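Local coordinates for protein 11R-lipoxygenase (Gersemia fruticosa, PDB 3VF1) that probably inserts molecular oxygen into polyunsaturated fatty acids at a non-heme iron centre, under the regulation of calcium, at residues A[100-105]-A[122-127]; A[25-30]-A[68-73]. All blocks are in the same frame, centred on the assembly; numbering follows the deposited sequence.

Interaction 1: A[100-105]-A[122-127]; sequences YIAKVI and PCYRWV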
# COMPACT_ATOMS: atom_id res chain seq x y z
N TYR A 100 -3.00 26.85 0.86
CA TYR A 100 -2.12 25.70 0.97
C TYR A 100 -0.69 26.13 0.69
O TYR A 100 -0.34 26.43 -0.46
CB TYR A 100 -2.54 24.59 0.02
CG TYR A 100 -1.67 23.36 0.12
CD1 TYR A 100 -1.87 22.42 1.13
CD2 TYR A 100 -0.65 23.13 -0.79
CE1 TYR A 100 -1.07 21.30 1.23
CE2 TYR A 100 0.16 22.01 -0.70
CZ TYR A 100 -0.06 21.10 0.31
OH TYR A 100 0.74 19.98 0.40
N ILE A 101 0.13 26.17 1.73
CA ILE A 101 1.48 26.71 1.64
C ILE A 101 2.53 25.61 1.61
O ILE A 101 2.56 24.74 2.48
CB ILE A 101 1.77 27.66 2.81
CG1 ILE A 101 0.79 28.83 2.79
CG2 ILE A 101 3.21 28.16 2.75
CD1 ILE A 101 0.88 29.74 4.00
N ALA A 102 3.40 25.65 0.61
CA ALA A 102 4.51 24.71 0.51
C ALA A 102 5.51 24.97 1.62
O ALA A 102 5.74 24.12 2.48
CB ALA A 102 5.18 24.82 -0.85
N LYS A 103 6.11 26.16 1.61
CA LYS A 103 7.04 26.56 2.65
C LYS A 103 7.19 28.08 2.72
O LYS A 103 6.81 28.79 1.79
CB LYS A 103 8.41 25.92 2.42
CG LYS A 103 9.07 26.31 1.10
CD LYS A 103 10.33 25.49 0.86
CE LYS A 103 10.95 25.80 -0.49
NZ LYS A 103 12.13 24.94 -0.78
N VAL A 104 7.74 28.55 3.83
CA VAL A 104 7.97 29.98 4.03
C VAL A 104 9.46 30.23 4.23
O VAL A 104 10.13 29.49 4.95
CB VAL A 104 7.19 30.52 5.24
CG1 VAL A 104 7.47 32.00 5.44
CG2 VAL A 104 5.70 30.27 5.07
N ILE A 105 9.97 31.29 3.60
CA ILE A 105 11.37 31.65 3.72
C ILE A 105 11.49 33.07 4.26
O ILE A 105 11.05 34.03 3.62
CB ILE A 105 12.08 31.58 2.36
CG1 ILE A 105 11.90 30.20 1.74
CG2 ILE A 105 13.56 31.92 2.52
CD1 ILE A 105 12.41 30.09 0.32
N PRO A 122 9.52 24.43 6.25
CA PRO A 122 8.79 23.43 5.47
C PRO A 122 7.39 23.21 6.04
O PRO A 122 7.26 22.83 7.20
CB PRO A 122 9.64 22.16 5.62
CG PRO A 122 10.97 22.63 6.11
CD PRO A 122 10.69 23.85 6.93
N CYS A 123 6.36 23.46 5.23
CA CYS A 123 4.99 23.46 5.73
C CYS A 123 4.14 22.37 5.07
O CYS A 123 3.92 21.31 5.66
CB CYS A 123 4.36 24.83 5.50
SG CYS A 123 2.66 24.99 6.10
N TYR A 124 3.67 22.63 3.85
CA TYR A 124 2.83 21.68 3.13
C TYR A 124 1.56 21.37 3.93
O TYR A 124 1.23 20.21 4.16
CB TYR A 124 3.61 20.41 2.82
CG TYR A 124 4.89 20.69 2.08
CD1 TYR A 124 4.88 21.01 0.73
CD2 TYR A 124 6.12 20.66 2.73
CE1 TYR A 124 6.05 21.28 0.05
CE2 TYR A 124 7.29 20.92 2.06
CZ TYR A 124 7.25 21.24 0.71
OH TYR A 124 8.41 21.51 0.03
N ARG A 125 0.86 22.42 4.33
CA ARG A 125 -0.39 22.30 5.07
C ARG A 125 -1.36 23.39 4.64
O ARG A 125 -0.95 24.41 4.09
CB ARG A 125 -0.13 22.46 6.57
CG ARG A 125 0.92 21.52 7.16
CD ARG A 125 0.36 20.14 7.43
NE ARG A 125 1.12 19.45 8.47
CZ ARG A 125 0.88 19.55 9.77
NH1 ARG A 125 -0.11 20.32 10.22
NH2 ARG A 125 1.63 18.88 10.63
N TRP A 126 -2.64 23.17 4.88
CA TRP A 126 -3.64 24.23 4.75
C TRP A 126 -3.65 25.01 6.05
O TRP A 126 -3.59 24.43 7.13
CB TRP A 126 -5.02 23.65 4.48
CG TRP A 126 -5.13 22.82 3.24
CD1 TRP A 126 -4.88 21.49 3.11
CD2 TRP A 126 -5.53 23.27 1.94
NE1 TRP A 126 -5.09 21.08 1.82
CE2 TRP A 126 -5.49 22.16 1.08
CE3 TRP A 126 -5.91 24.51 1.42
CZ2 TRP A 126 -5.82 22.25 -0.28
CZ3 TRP A 126 -6.24 24.60 0.08
CH2 TRP A 126 -6.19 23.48 -0.75
N VAL A 127 -3.73 26.34 5.96
CA VAL A 127 -3.77 27.17 7.16
C VAL A 127 -5.08 26.97 7.92
O VAL A 127 -5.08 26.75 9.13
CB VAL A 127 -3.59 28.67 6.85
CG1 VAL A 127 -2.23 28.92 6.22
CG2 VAL A 127 -4.70 29.18 5.94
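I101 and R125 form an antiparallel hydrogen-bonded pair, the N-H of I101 reaching R125 O at 3.1 Å, and further along C123 N donates to A102 O at 2.9 Å. Between these two bonds the register slips by one residue. Y124 and R125 both face I101 in a G1 beta bulge, with Y124 in the left-handed helical region; its N-H makes only weak, bent bonds to I101 O and A102 O. The Y124 ring turns one face to the backbone of A102, whose carbonyl oxygen sits 3.3 Å above the ring plane, over its centre. A102 CB also touches CE1 of that ring, 3.8 Å away. These strands, 100-109 and 116-124, form a beta hairpin of the PLAT/LH2 domain, the C2-like beta sandwich of lipoxygenases; the chain turns a corner at R125, beyond which W126 still pairs with Y100, antiparallel and non-hydrogen-bonded. Y100 CB sits over the face of the W126 indole, 3.6 Å from the centroid of its six-membered ring, a CH-pi contact. CG lies anti to the backbone N (chi1 -179°), alongside the indole; the phenol edge is turned to the face of the five-membered ring, CD1 to NE1 3.6 Å, the planes inclined at 55°. The phenol OH ends near Y124 CB, at 3.8 Å. K191 adds a cation-pi contact to the indole, which also touches D98, a predicted calcium ligand; by similarity to relatives W126 is predicted to stabilise binding to the protein COTL1. An alanine in place of this tryptophan would probably leave Y100 without the flat surface its CB and CD1 rest on, and K191 without its aromatic partner. On the face opposite Y100 and W126, I101 CD1 meets V127 CG1 at 3.9 Å.

Interaction 2: A[25-30]-A[68-73]; sequences TVETGD and GGTDTY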
# COMPACT_ATOMS: atom_id res chain seq x y z
N THR A 25 9.12 35.40 2.37
CA THR A 25 8.73 34.86 1.07
C THR A 25 7.87 33.61 1.25
O THR A 25 8.28 32.66 1.90
CB THR A 25 9.96 34.50 0.22
OG1 THR A 25 10.82 35.63 0.11
CG2 THR A 25 9.53 34.05 -1.17
N VAL A 26 6.68 33.63 0.66
CA VAL A 26 5.76 32.51 0.78
C VAL A 26 5.61 31.78 -0.55
O VAL A 26 5.23 32.38 -1.56
CB VAL A 26 4.37 32.98 1.24
CG1 VAL A 26 3.42 31.80 1.38
CG2 VAL A 26 4.48 33.74 2.55
N GLU A 27 5.90 30.49 -0.55
CA GLU A 27 5.70 29.66 -1.73
C GLU A 27 4.42 28.85 -1.59
O GLU A 27 4.28 28.03 -0.68
CB GLU A 27 6.89 28.71 -1.93
CG GLU A 27 8.22 29.42 -2.13
CD GLU A 27 9.32 28.47 -2.58
OE1 GLU A 27 9.03 27.27 -2.75
OE2 GLU A 27 10.46 28.94 -2.75
N THR A 28 3.47 29.09 -2.49
CA THR A 28 2.20 28.38 -2.48
C THR A 28 2.39 26.97 -3.02
O THR A 28 3.12 26.76 -3.99
CB THR A 28 1.14 29.11 -3.33
OG1 THR A 28 1.01 30.46 -2.87
CG2 THR A 28 -0.20 28.40 -3.23
N GLY A 29 1.74 26.00 -2.38
CA GLY A 29 1.83 24.62 -2.82
C GLY A 29 1.06 24.38 -4.10
O GLY A 29 0.54 25.32 -4.70
N ASP A 30 0.98 23.12 -4.52
CA ASP A 30 0.34 22.78 -5.79
C ASP A 30 -1.16 22.57 -5.64
O ASP A 30 -1.88 22.45 -6.63
CB ASP A 30 0.99 21.53 -6.40
CG ASP A 30 0.94 20.33 -5.48
OD1 ASP A 30 0.05 20.28 -4.60
OD2 ASP A 30 1.78 19.42 -5.64
N GLY A 68 0.30 27.48 -7.13
CA GLY A 68 1.73 27.68 -6.99
C GLY A 68 2.09 29.15 -7.04
O GLY A 68 1.23 30.01 -6.85
N GLY A 69 3.36 29.44 -7.29
CA GLY A 69 3.82 30.82 -7.38
C GLY A 69 4.45 31.30 -6.09
O GLY A 69 4.41 30.61 -5.07
N THR A 70 5.03 32.49 -6.13
CA THR A 70 5.70 33.07 -4.97
C THR A 70 5.18 34.46 -4.65
O THR A 70 4.80 35.21 -5.55
CB THR A 70 7.23 33.16 -5.20
OG1 THR A 70 7.78 31.84 -5.30
CG2 THR A 70 7.90 33.90 -4.05
N ASP A 71 5.17 34.80 -3.37
CA ASP A 71 4.84 36.15 -2.93
C ASP A 71 5.86 36.60 -1.89
O ASP A 71 6.04 35.96 -0.86
CB ASP A 71 3.44 36.19 -2.32
CG ASP A 71 2.36 35.81 -3.31
OD1 ASP A 71 1.95 36.68 -4.11
OD2 ASP A 71 1.91 34.65 -3.29
N THR A 72 6.54 37.70 -2.18
CA THR A 72 7.57 38.22 -1.29
C THR A 72 7.07 39.46 -0.55
O THR A 72 6.43 40.33 -1.14
CB THR A 72 8.86 38.57 -2.05
OG1 THR A 72 9.43 37.37 -2.60
CG2 THR A 72 9.88 39.23 -1.13
N TYR A 73 7.36 39.53 0.75
CA TYR A 73 6.90 40.62 1.59
C TYR A 73 8.06 41.22 2.38
O TYR A 73 8.82 40.50 3.01
CB TYR A 73 5.83 40.13 2.56
CG TYR A 73 4.64 39.46 1.90
CD1 TYR A 73 4.71 38.14 1.48
CD2 TYR A 73 3.45 40.15 1.71
CE1 TYR A 73 3.63 37.52 0.88
CE2 TYR A 73 2.36 39.54 1.12
CZ TYR A 73 2.46 38.23 0.70
OH TYR A 73 1.38 37.61 0.11
O HOH W 1 3.14 32.53 -3.00
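V26 and D71 face each other as an antiparallel hydrogen-bonded pair: V26 N reaches D71 O at 2.9 Å in a nearly straight bond (176° at the hydrogen), and D71 N returns one to V26 O. T28 N to G69 O carries the ladder on. The T28 side chain can be followed outward. CB rests 3.6 Å from G68 O, while CG2, anti to the backbone N, passes G68 N at 4.0 Å. OG1, anti to the carbonyl carbon, hydrogen-bonds a water at 3.0 Å and has a second hydrogen bond with W99 NE1. That water also lies close to V26 O and D71 OD2, at spacings short enough to be doubtful in detail; D71 OD2 has a salt bridge to K59. The backbone angles of G68 and G69 would jam a CB against the preceding carbonyl oxygen, which by itself calls for glycine. On the sheet face opposite V26 and D71, the methyls of T25 and T70 meet, CG2 to CG2 3.3 Å. Here strand 70-77, an outermost strand of its sheet within the chain, is zipped onto strand 20-28, the antiparallel edge pairing of a PLAT beta sandwich.

In the fold
Both contacts belong to one four-stranded antiparallel sheet of the PLAT domain, ordered 70-77, 20-28, 100-109, 116-124. Their centres are about 9 Å apart. Interaction 2 joins 70-77 to 20-28 and closes, along the chain, before interaction 1 joins 100-109 to 116-124; the seam between strands 20-28 and 100-109 connects them. There I105 O lies 2.7 Å from T25 N and A102 N lies 2.8 Å from E27 O, both probable hydrogen bonds, and A102 and K103 both face E27 in a classic beta bulge. Between side chains, W126 of interaction 1 is about 4 Å from D98 and Y73 of interaction 2 about 5 Å from D58, both predicted calcium ligands, consistent with the sheet lying beside the calcium sites.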